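Local coordinates for protein flavin-dependent monooxygenase, oxygenase subunit HsaA (PDB 3AFF) that probably hydroxylates the secosteroid phenol 3-HSA to the catechol 3,4-DHSA with reduced flavin and oxygen, as the oxygenase component of a two-component monooxygenase in cholesterol breakdown, at residues 44-53 with 68-76; 143-153 with 189-197. One frame throughout, in Å; residues are numbered along the deposited sequence.

Contact 1: residues 44-53 with 68-76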
# COMPACT_ATOMS: atom_id res chain seq x y z
N LEU A 44 41.75 35.58 -1.10
CA LEU A 44 41.35 34.56 -2.10
C LEU A 44 42.16 34.66 -3.40
O LEU A 44 42.56 33.65 -4.00
CB LEU A 44 39.84 34.69 -2.43
CG LEU A 44 38.78 34.22 -1.44
CD1 LEU A 44 37.41 34.76 -1.86
CD2 LEU A 44 38.81 32.69 -1.31
N ASP A 45 42.37 35.88 -3.87
CA ASP A 45 43.18 36.01 -5.06
C ASP A 45 44.62 35.48 -4.80
O ASP A 45 45.15 34.67 -5.57
CB ASP A 45 43.18 37.46 -5.57
CG ASP A 45 43.93 37.59 -6.91
OD1 ASP A 45 43.51 36.98 -7.94
OD2 ASP A 45 45.00 38.22 -6.91
N ASP A 46 45.24 35.94 -3.71
CA ASP A 46 46.61 35.52 -3.28
C ASP A 46 46.81 34.00 -3.17
O ASP A 46 47.85 33.51 -3.58
CB ASP A 46 46.97 36.10 -1.91
CG ASP A 46 47.28 37.60 -1.93
OD1 ASP A 46 47.47 38.20 -3.01
OD2 ASP A 46 47.27 38.17 -0.81
N VAL A 47 45.87 33.27 -2.58
CA VAL A 47 46.03 31.79 -2.44
C VAL A 47 45.69 31.07 -3.75
O VAL A 47 45.86 29.84 -3.88
CB VAL A 47 45.16 31.17 -1.30
CG1 VAL A 47 45.49 31.83 0.05
CG2 VAL A 47 43.61 31.23 -1.66
N GLY A 48 45.19 31.83 -4.73
CA GLY A 48 44.99 31.26 -6.05
C GLY A 48 43.56 30.77 -6.33
O GLY A 48 43.35 30.06 -7.30
N PHE A 49 42.60 31.17 -5.51
CA PHE A 49 41.20 30.67 -5.65
C PHE A 49 40.60 30.95 -7.03
O PHE A 49 40.01 30.06 -7.66
CB PHE A 49 40.27 31.22 -4.56
CG PHE A 49 38.81 30.93 -4.83
CD1 PHE A 49 38.26 29.68 -4.50
CD2 PHE A 49 38.00 31.88 -5.54
CE1 PHE A 49 36.89 29.40 -4.79
CE2 PHE A 49 36.66 31.56 -5.85
CZ PHE A 49 36.11 30.32 -5.46
N PHE A 50 40.75 32.19 -7.51
CA PHE A 50 40.18 32.57 -8.84
C PHE A 50 40.83 31.89 -10.02
O PHE A 50 40.21 31.75 -11.11
CB PHE A 50 40.15 34.08 -9.03
CG PHE A 50 39.34 34.77 -8.00
CD1 PHE A 50 37.93 34.65 -7.99
CD2 PHE A 50 39.95 35.47 -6.99
CE1 PHE A 50 37.14 35.29 -7.00
CE2 PHE A 50 39.19 36.10 -6.01
CZ PHE A 50 37.79 36.01 -6.01
N THR A 51 42.04 31.36 -9.82
CA THR A 51 42.70 30.58 -10.88
C THR A 51 42.18 29.18 -11.12
O THR A 51 42.51 28.55 -12.15
CB THR A 51 44.26 30.46 -10.68
OG1 THR A 51 44.53 29.56 -9.58
CG2 THR A 51 44.86 31.85 -10.39
N LEU A 52 41.35 28.67 -10.19
CA LEU A 52 41.01 27.25 -10.15
C LEU A 52 40.46 26.71 -11.44
O LEU A 52 40.89 25.68 -11.94
CB LEU A 52 40.01 26.96 -9.02
CG LEU A 52 40.61 26.80 -7.61
CD1 LEU A 52 39.58 26.91 -6.48
CD2 LEU A 52 41.52 25.51 -7.48
N LEU A 53 39.49 27.45 -11.98
CA LEU A 53 38.80 27.07 -13.21
C LEU A 53 39.21 27.88 -14.42
O LEU A 53 38.70 27.67 -15.52
CB LEU A 53 37.28 27.23 -12.97
CG LEU A 53 36.64 26.13 -12.10
CD1 LEU A 53 35.18 26.52 -11.90
CD2 LEU A 53 36.67 24.81 -12.92
N PHE A 68 36.68 22.66 -7.31
CA PHE A 68 36.19 24.03 -7.24
C PHE A 68 34.94 24.14 -6.38
O PHE A 68 34.87 25.02 -5.54
CB PHE A 68 35.88 24.60 -8.65
CG PHE A 68 35.31 25.99 -8.59
CD1 PHE A 68 36.16 27.10 -8.49
CD2 PHE A 68 33.92 26.20 -8.62
CE1 PHE A 68 35.64 28.37 -8.43
CE2 PHE A 68 33.40 27.48 -8.53
CZ PHE A 68 34.26 28.55 -8.45
N PHE A 69 33.94 23.27 -6.57
CA PHE A 69 32.71 23.35 -5.72
C PHE A 69 32.93 23.06 -4.22
O PHE A 69 32.34 23.74 -3.36
CB PHE A 69 31.53 22.57 -6.34
CG PHE A 69 31.11 23.11 -7.67
CD1 PHE A 69 30.71 24.44 -7.79
CD2 PHE A 69 31.15 22.31 -8.83
CE1 PHE A 69 30.33 24.97 -9.06
CE2 PHE A 69 30.77 22.81 -10.08
CZ PHE A 69 30.37 24.14 -10.23
N GLU A 70 33.85 22.14 -3.91
CA GLU A 70 34.28 21.87 -2.54
C GLU A 70 34.86 23.08 -1.83
O GLU A 70 34.52 23.39 -0.70
CB GLU A 70 35.32 20.69 -2.52
CG GLU A 70 36.06 20.52 -1.21
CD GLU A 70 35.13 20.09 -0.06
OE1 GLU A 70 35.50 20.34 1.14
OE2 GLU A 70 34.00 19.56 -0.39
N ALA A 71 35.78 23.77 -2.52
CA ALA A 71 36.23 25.09 -2.13
C ALA A 71 35.13 26.08 -1.75
O ALA A 71 35.22 26.77 -0.70
CB ALA A 71 37.15 25.68 -3.28
N THR A 72 34.10 26.21 -2.59
CA THR A 72 32.99 27.10 -2.26
C THR A 72 32.15 26.63 -1.07
O THR A 72 31.58 27.45 -0.33
CB THR A 72 32.04 27.33 -3.49
OG1 THR A 72 31.27 26.15 -3.75
CG2 THR A 72 32.89 27.68 -4.76
N ARG A 73 32.00 25.31 -0.94
CA ARG A 73 31.29 24.69 0.21
C ARG A 73 31.98 25.08 1.52
O ARG A 73 31.33 25.56 2.47
CB ARG A 73 31.24 23.15 0.04
CG ARG A 73 30.26 22.45 1.09
CD ARG A 73 30.53 20.94 1.28
NE ARG A 73 31.90 20.65 1.70
CZ ARG A 73 32.35 20.84 2.95
NH1 ARG A 73 31.55 21.23 3.91
NH2 ARG A 73 33.61 20.59 3.26
N ARG A 74 33.30 24.91 1.57
CA ARG A 74 34.11 25.35 2.74
C ARG A 74 33.97 26.81 3.06
O ARG A 74 33.67 27.19 4.22
CB ARG A 74 35.61 25.05 2.55
CG ARG A 74 35.90 23.64 2.19
CD ARG A 74 37.45 23.33 2.17
NE ARG A 74 37.67 21.95 1.75
CZ ARG A 74 38.86 21.34 1.68
NH1 ARG A 74 39.97 21.97 2.01
NH2 ARG A 74 38.91 20.10 1.23
N LEU A 75 34.15 27.67 2.06
CA LEU A 75 33.92 29.09 2.26
C LEU A 75 32.56 29.41 2.79
O LEU A 75 32.42 30.28 3.65
CB LEU A 75 34.16 29.90 0.97
CG LEU A 75 35.63 29.90 0.50
CD1 LEU A 75 35.84 30.34 -1.04
CD2 LEU A 75 36.50 30.68 1.47
N ALA A 76 31.53 28.80 2.22
CA ALA A 76 30.18 29.16 2.63
C ALA A 76 29.87 28.59 4.02
O ALA A 76 28.93 29.06 4.66
CB ALA A 76 29.16 28.72 1.64
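Leu44 to Leu53 and Phe68 to Ala76 run in opposite directions and converge, the CA atoms closing from 10.2 Å between Leu44 and Leu75 to 6.5 Å between Leu52 and Phe68. Between these ends helix 38-47 stops in a Schellman motif at Gly48, whose positive phi redirects the chain just before Phe49. The Phe49 ring is carried into the gap because its CG lies opposite the backbone N (chi1 170°). There its CZ meets CE1 of Phe68; the two rings are tilted by 31°, with centroids 5.4 Å apart. The rim of Phe49 also reaches Ala71, CE1 to CB 4.0 Å, and Thr72, while CD1 of Leu75 lies over one of its faces. Two leucines meet Phe68 in different ways. Leu53 sets CD1 over a face in a CH-pi contact, 3.5 Å from the ring centroid, whereas Leu52 brings CB to the ring edge. At the wide end Leu44 and Leu75 lie alongside with their chains pointing opposite ways, CD2 to CD1 3.8 Å. Helix 80-96 and helix 9-33 touch this layer as well, through Ser86 against Leu44, Phe49 and Leu75 and through Ile16 against Phe49. Charge is kept to another side of helix 65-76: OE1 of Glu70 receives NE of Arg74 at 2.8 Å and NH2 of Arg73 at 2.9 Å, and NH1 of Arg74 makes a further salt bridge to Asp17. With no hydrogen bond across the interface, the two segments of this N-terminal acyl-CoA dehydrogenase-like region are held to each other by the fit of buried rings and methyl groups.

Contact 2: residues 143-153 with 189-197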
# COMPACT_ATOMS: atom_id res chain seq x y z
N SER A 143 26.00 39.43 -8.23
CA SER A 143 26.81 39.14 -7.05
C SER A 143 28.32 39.44 -7.24
O SER A 143 28.95 39.06 -8.29
CB SER A 143 26.59 37.68 -6.60
OG SER A 143 25.20 37.45 -6.30
N GLY A 144 28.90 40.16 -6.25
CA GLY A 144 30.34 40.55 -6.35
C GLY A 144 30.74 41.51 -7.50
O GLY A 144 31.93 41.59 -7.83
N CYS A 145 29.78 42.22 -8.06
CA CYS A 145 30.04 43.13 -9.19
C CYS A 145 31.00 44.27 -8.86
O CYS A 145 31.68 44.74 -9.73
CB CYS A 145 28.76 43.67 -9.82
SG CYS A 145 27.69 44.65 -8.72
N ASP A 146 31.04 44.69 -7.60
CA ASP A 146 31.91 45.75 -7.14
C ASP A 146 33.36 45.28 -7.18
O ASP A 146 34.28 46.10 -7.11
CB ASP A 146 31.52 46.23 -5.72
CG ASP A 146 30.10 46.90 -5.65
OD1 ASP A 146 29.21 46.38 -4.88
OD2 ASP A 146 29.87 47.95 -6.35
N HIS A 147 33.59 43.98 -7.34
CA HIS A 147 34.94 43.41 -7.39
C HIS A 147 35.34 42.92 -8.77
O HIS A 147 36.32 42.15 -8.94
CB HIS A 147 35.09 42.30 -6.35
CG HIS A 147 34.99 42.78 -4.93
ND1 HIS A 147 36.02 43.43 -4.29
CD2 HIS A 147 33.97 42.70 -4.04
CE1 HIS A 147 35.64 43.74 -3.06
NE2 HIS A 147 34.40 43.30 -2.88
N ALA A 148 34.61 43.35 -9.79
CA ALA A 148 34.91 42.91 -11.16
C ALA A 148 35.19 44.09 -12.08
O ALA A 148 34.65 45.19 -11.86
CB ALA A 148 33.74 42.10 -11.68
N SER A 149 36.01 43.91 -13.13
CA SER A 149 36.12 45.04 -14.03
C SER A 149 35.49 44.81 -15.45
O SER A 149 35.64 45.61 -16.37
CB SER A 149 37.57 45.56 -14.02
OG SER A 149 38.45 44.50 -14.28
N TRP A 150 34.78 43.69 -15.57
CA TRP A 150 34.00 43.34 -16.73
C TRP A 150 32.76 42.60 -16.20
O TRP A 150 32.75 42.12 -15.05
CB TRP A 150 34.78 42.30 -17.53
CG TRP A 150 35.99 42.81 -18.33
CD1 TRP A 150 37.29 43.00 -17.86
CD2 TRP A 150 36.01 43.12 -19.73
NE1 TRP A 150 38.08 43.44 -18.89
CE2 TRP A 150 37.33 43.54 -20.05
CE3 TRP A 150 35.05 43.09 -20.75
CZ2 TRP A 150 37.72 43.91 -21.36
CZ3 TRP A 150 35.42 43.47 -22.04
CH2 TRP A 150 36.78 43.86 -22.35
N THR A 151 31.74 42.45 -17.06
CA THR A 151 30.55 41.72 -16.68
C THR A 151 29.98 40.98 -17.85
O THR A 151 30.07 41.43 -19.00
CB THR A 151 29.45 42.67 -16.06
OG1 THR A 151 28.56 41.88 -15.30
CG2 THR A 151 28.64 43.50 -17.18
N PHE A 152 29.30 39.87 -17.55
CA PHE A 152 28.32 39.28 -18.51
C PHE A 152 26.91 39.79 -18.25
O PHE A 152 26.52 39.95 -17.12
CB PHE A 152 28.25 37.76 -18.36
CG PHE A 152 29.59 37.05 -18.57
CD1 PHE A 152 30.32 37.22 -19.75
CD2 PHE A 152 30.07 36.18 -17.60
CE1 PHE A 152 31.52 36.51 -19.99
CE2 PHE A 152 31.32 35.48 -17.83
CZ PHE A 152 32.00 35.64 -19.02
N VAL A 153 26.14 40.01 -19.30
CA VAL A 153 24.71 40.32 -19.12
C VAL A 153 24.04 39.42 -20.15
O VAL A 153 24.55 39.26 -21.27
CB VAL A 153 24.33 41.86 -19.39
CG1 VAL A 153 24.80 42.71 -18.25
CG2 VAL A 153 24.88 42.33 -20.73
N GLY A 189 26.14 40.39 2.42
CA GLY A 189 27.49 40.80 2.08
C GLY A 189 27.84 40.48 0.64
O GLY A 189 29.00 40.63 0.27
N THR A 190 26.87 40.04 -0.20
CA THR A 190 27.21 39.60 -1.55
C THR A 190 27.25 40.84 -2.53
O THR A 190 27.77 40.74 -3.67
CB THR A 190 26.24 38.54 -2.08
OG1 THR A 190 24.95 39.12 -2.21
CG2 THR A 190 26.13 37.26 -1.15
N GLY A 191 26.67 41.97 -2.11
CA GLY A 191 26.70 43.18 -2.94
C GLY A 191 26.15 42.91 -4.34
O GLY A 191 26.73 43.30 -5.35
N SER A 192 25.02 42.21 -4.39
CA SER A 192 24.41 41.77 -5.64
C SER A 192 23.67 42.96 -6.29
O SER A 192 22.44 42.96 -6.41
CB SER A 192 23.52 40.54 -5.43
OG SER A 192 24.25 39.47 -4.78
N ASN A 193 24.46 43.97 -6.70
CA ASN A 193 23.94 45.25 -7.20
C ASN A 193 23.48 45.23 -8.68
O ASN A 193 23.54 44.20 -9.36
CB ASN A 193 24.89 46.41 -6.86
CG ASN A 193 24.90 46.74 -5.37
OD1 ASN A 193 25.94 46.75 -4.73
ND2 ASN A 193 23.73 46.96 -4.82
N THR A 194 22.97 46.36 -9.16
CA THR A 194 22.35 46.45 -10.48
C THR A 194 23.20 47.11 -11.57
O THR A 194 23.87 48.12 -11.32
CB THR A 194 21.02 47.13 -10.33
OG1 THR A 194 20.13 46.15 -9.77
CG2 THR A 194 20.48 47.57 -11.66
N LEU A 195 23.16 46.56 -12.79
CA LEU A 195 24.11 47.01 -13.85
C LEU A 195 23.28 47.69 -14.91
O LEU A 195 22.40 47.06 -15.52
CB LEU A 195 24.88 45.82 -14.47
CG LEU A 195 25.44 44.72 -13.55
CD1 LEU A 195 25.83 43.44 -14.33
CD2 LEU A 195 26.60 45.29 -12.72
N VAL A 196 23.56 48.97 -15.12
CA VAL A 196 22.78 49.77 -16.07
C VAL A 196 23.60 50.01 -17.33
O VAL A 196 24.69 50.48 -17.24
CB VAL A 196 22.33 51.15 -15.45
CG1 VAL A 196 21.40 51.92 -16.41
CG2 VAL A 196 21.63 50.92 -14.09
N VAL A 197 23.06 49.64 -18.48
CA VAL A 197 23.82 49.60 -19.71
C VAL A 197 22.98 50.42 -20.69
O VAL A 197 21.82 50.11 -20.87
CB VAL A 197 23.99 48.09 -20.22
CG1 VAL A 197 24.71 48.03 -21.51
CG2 VAL A 197 24.71 47.22 -19.13
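The hydroxyl of Ser143 meets that of Ser192, OG to OG 2.7 Å, and also receives the indole NE1 of Trp84. From Ser192 the polar chain runs on, OG lying 2.7 Å from OG1 of Thr190, which is bonded in turn to the carbonyl of Leu187. Beside it the N-H of Gly144 points almost end-on at a carbonyl, N to O of Thr190 2.9 Å with an angle of 164° at the hydrogen, and Ser192 sits at the centre of an inverse gamma turn. Cys145 swings SG between its own backbone N and carbonyl carbon (chi1 61°), which lays the sulfur near CB of Asn193, while its CB faces CD2 of Leu195 at 4.0 Å. The other branch of Leu195 comes tip to tip with Thr151, CD1 to OG1 3.3 Å, and brushes Val153; the Thr151 hydroxyl is hydrogen-bonded to Ser117. Strands 150-159 and 193-198 thus meet through side chains within the mixed sheet, without pairing directly. Trp84 and Ser143 are probable FMN-binding residues, so the hydroxyl network is consistent with a flavin site where a helix meets the beta domain of the acyl-CoA dehydrogenase fold.

Overall arrangement
Both contacts are buried, but they belong to different layers: contact 1 joins a helix end and the turn after it to helix 65-76, contact 2 loops and strands of the beta domain. Their centres are about 19 Å apart and they do not touch, the nearest atoms being about 7 Å from each other. Helix 80-96 relates them, offering Ser86 to contact 1 and Ser81, Trp84, Val85 and Ile88 to contact 2. Arg115 reaches both segments 44-53 and 143-153, by a cation-pi contact with Phe50 and a hydrogen bond to the His147 carbonyl. The interface of contact 1 is purely apolar, whereas contact 2 mixes hydroxyls and a backbone bond with a small apolar patch, fitting its place beside the probable FMN site.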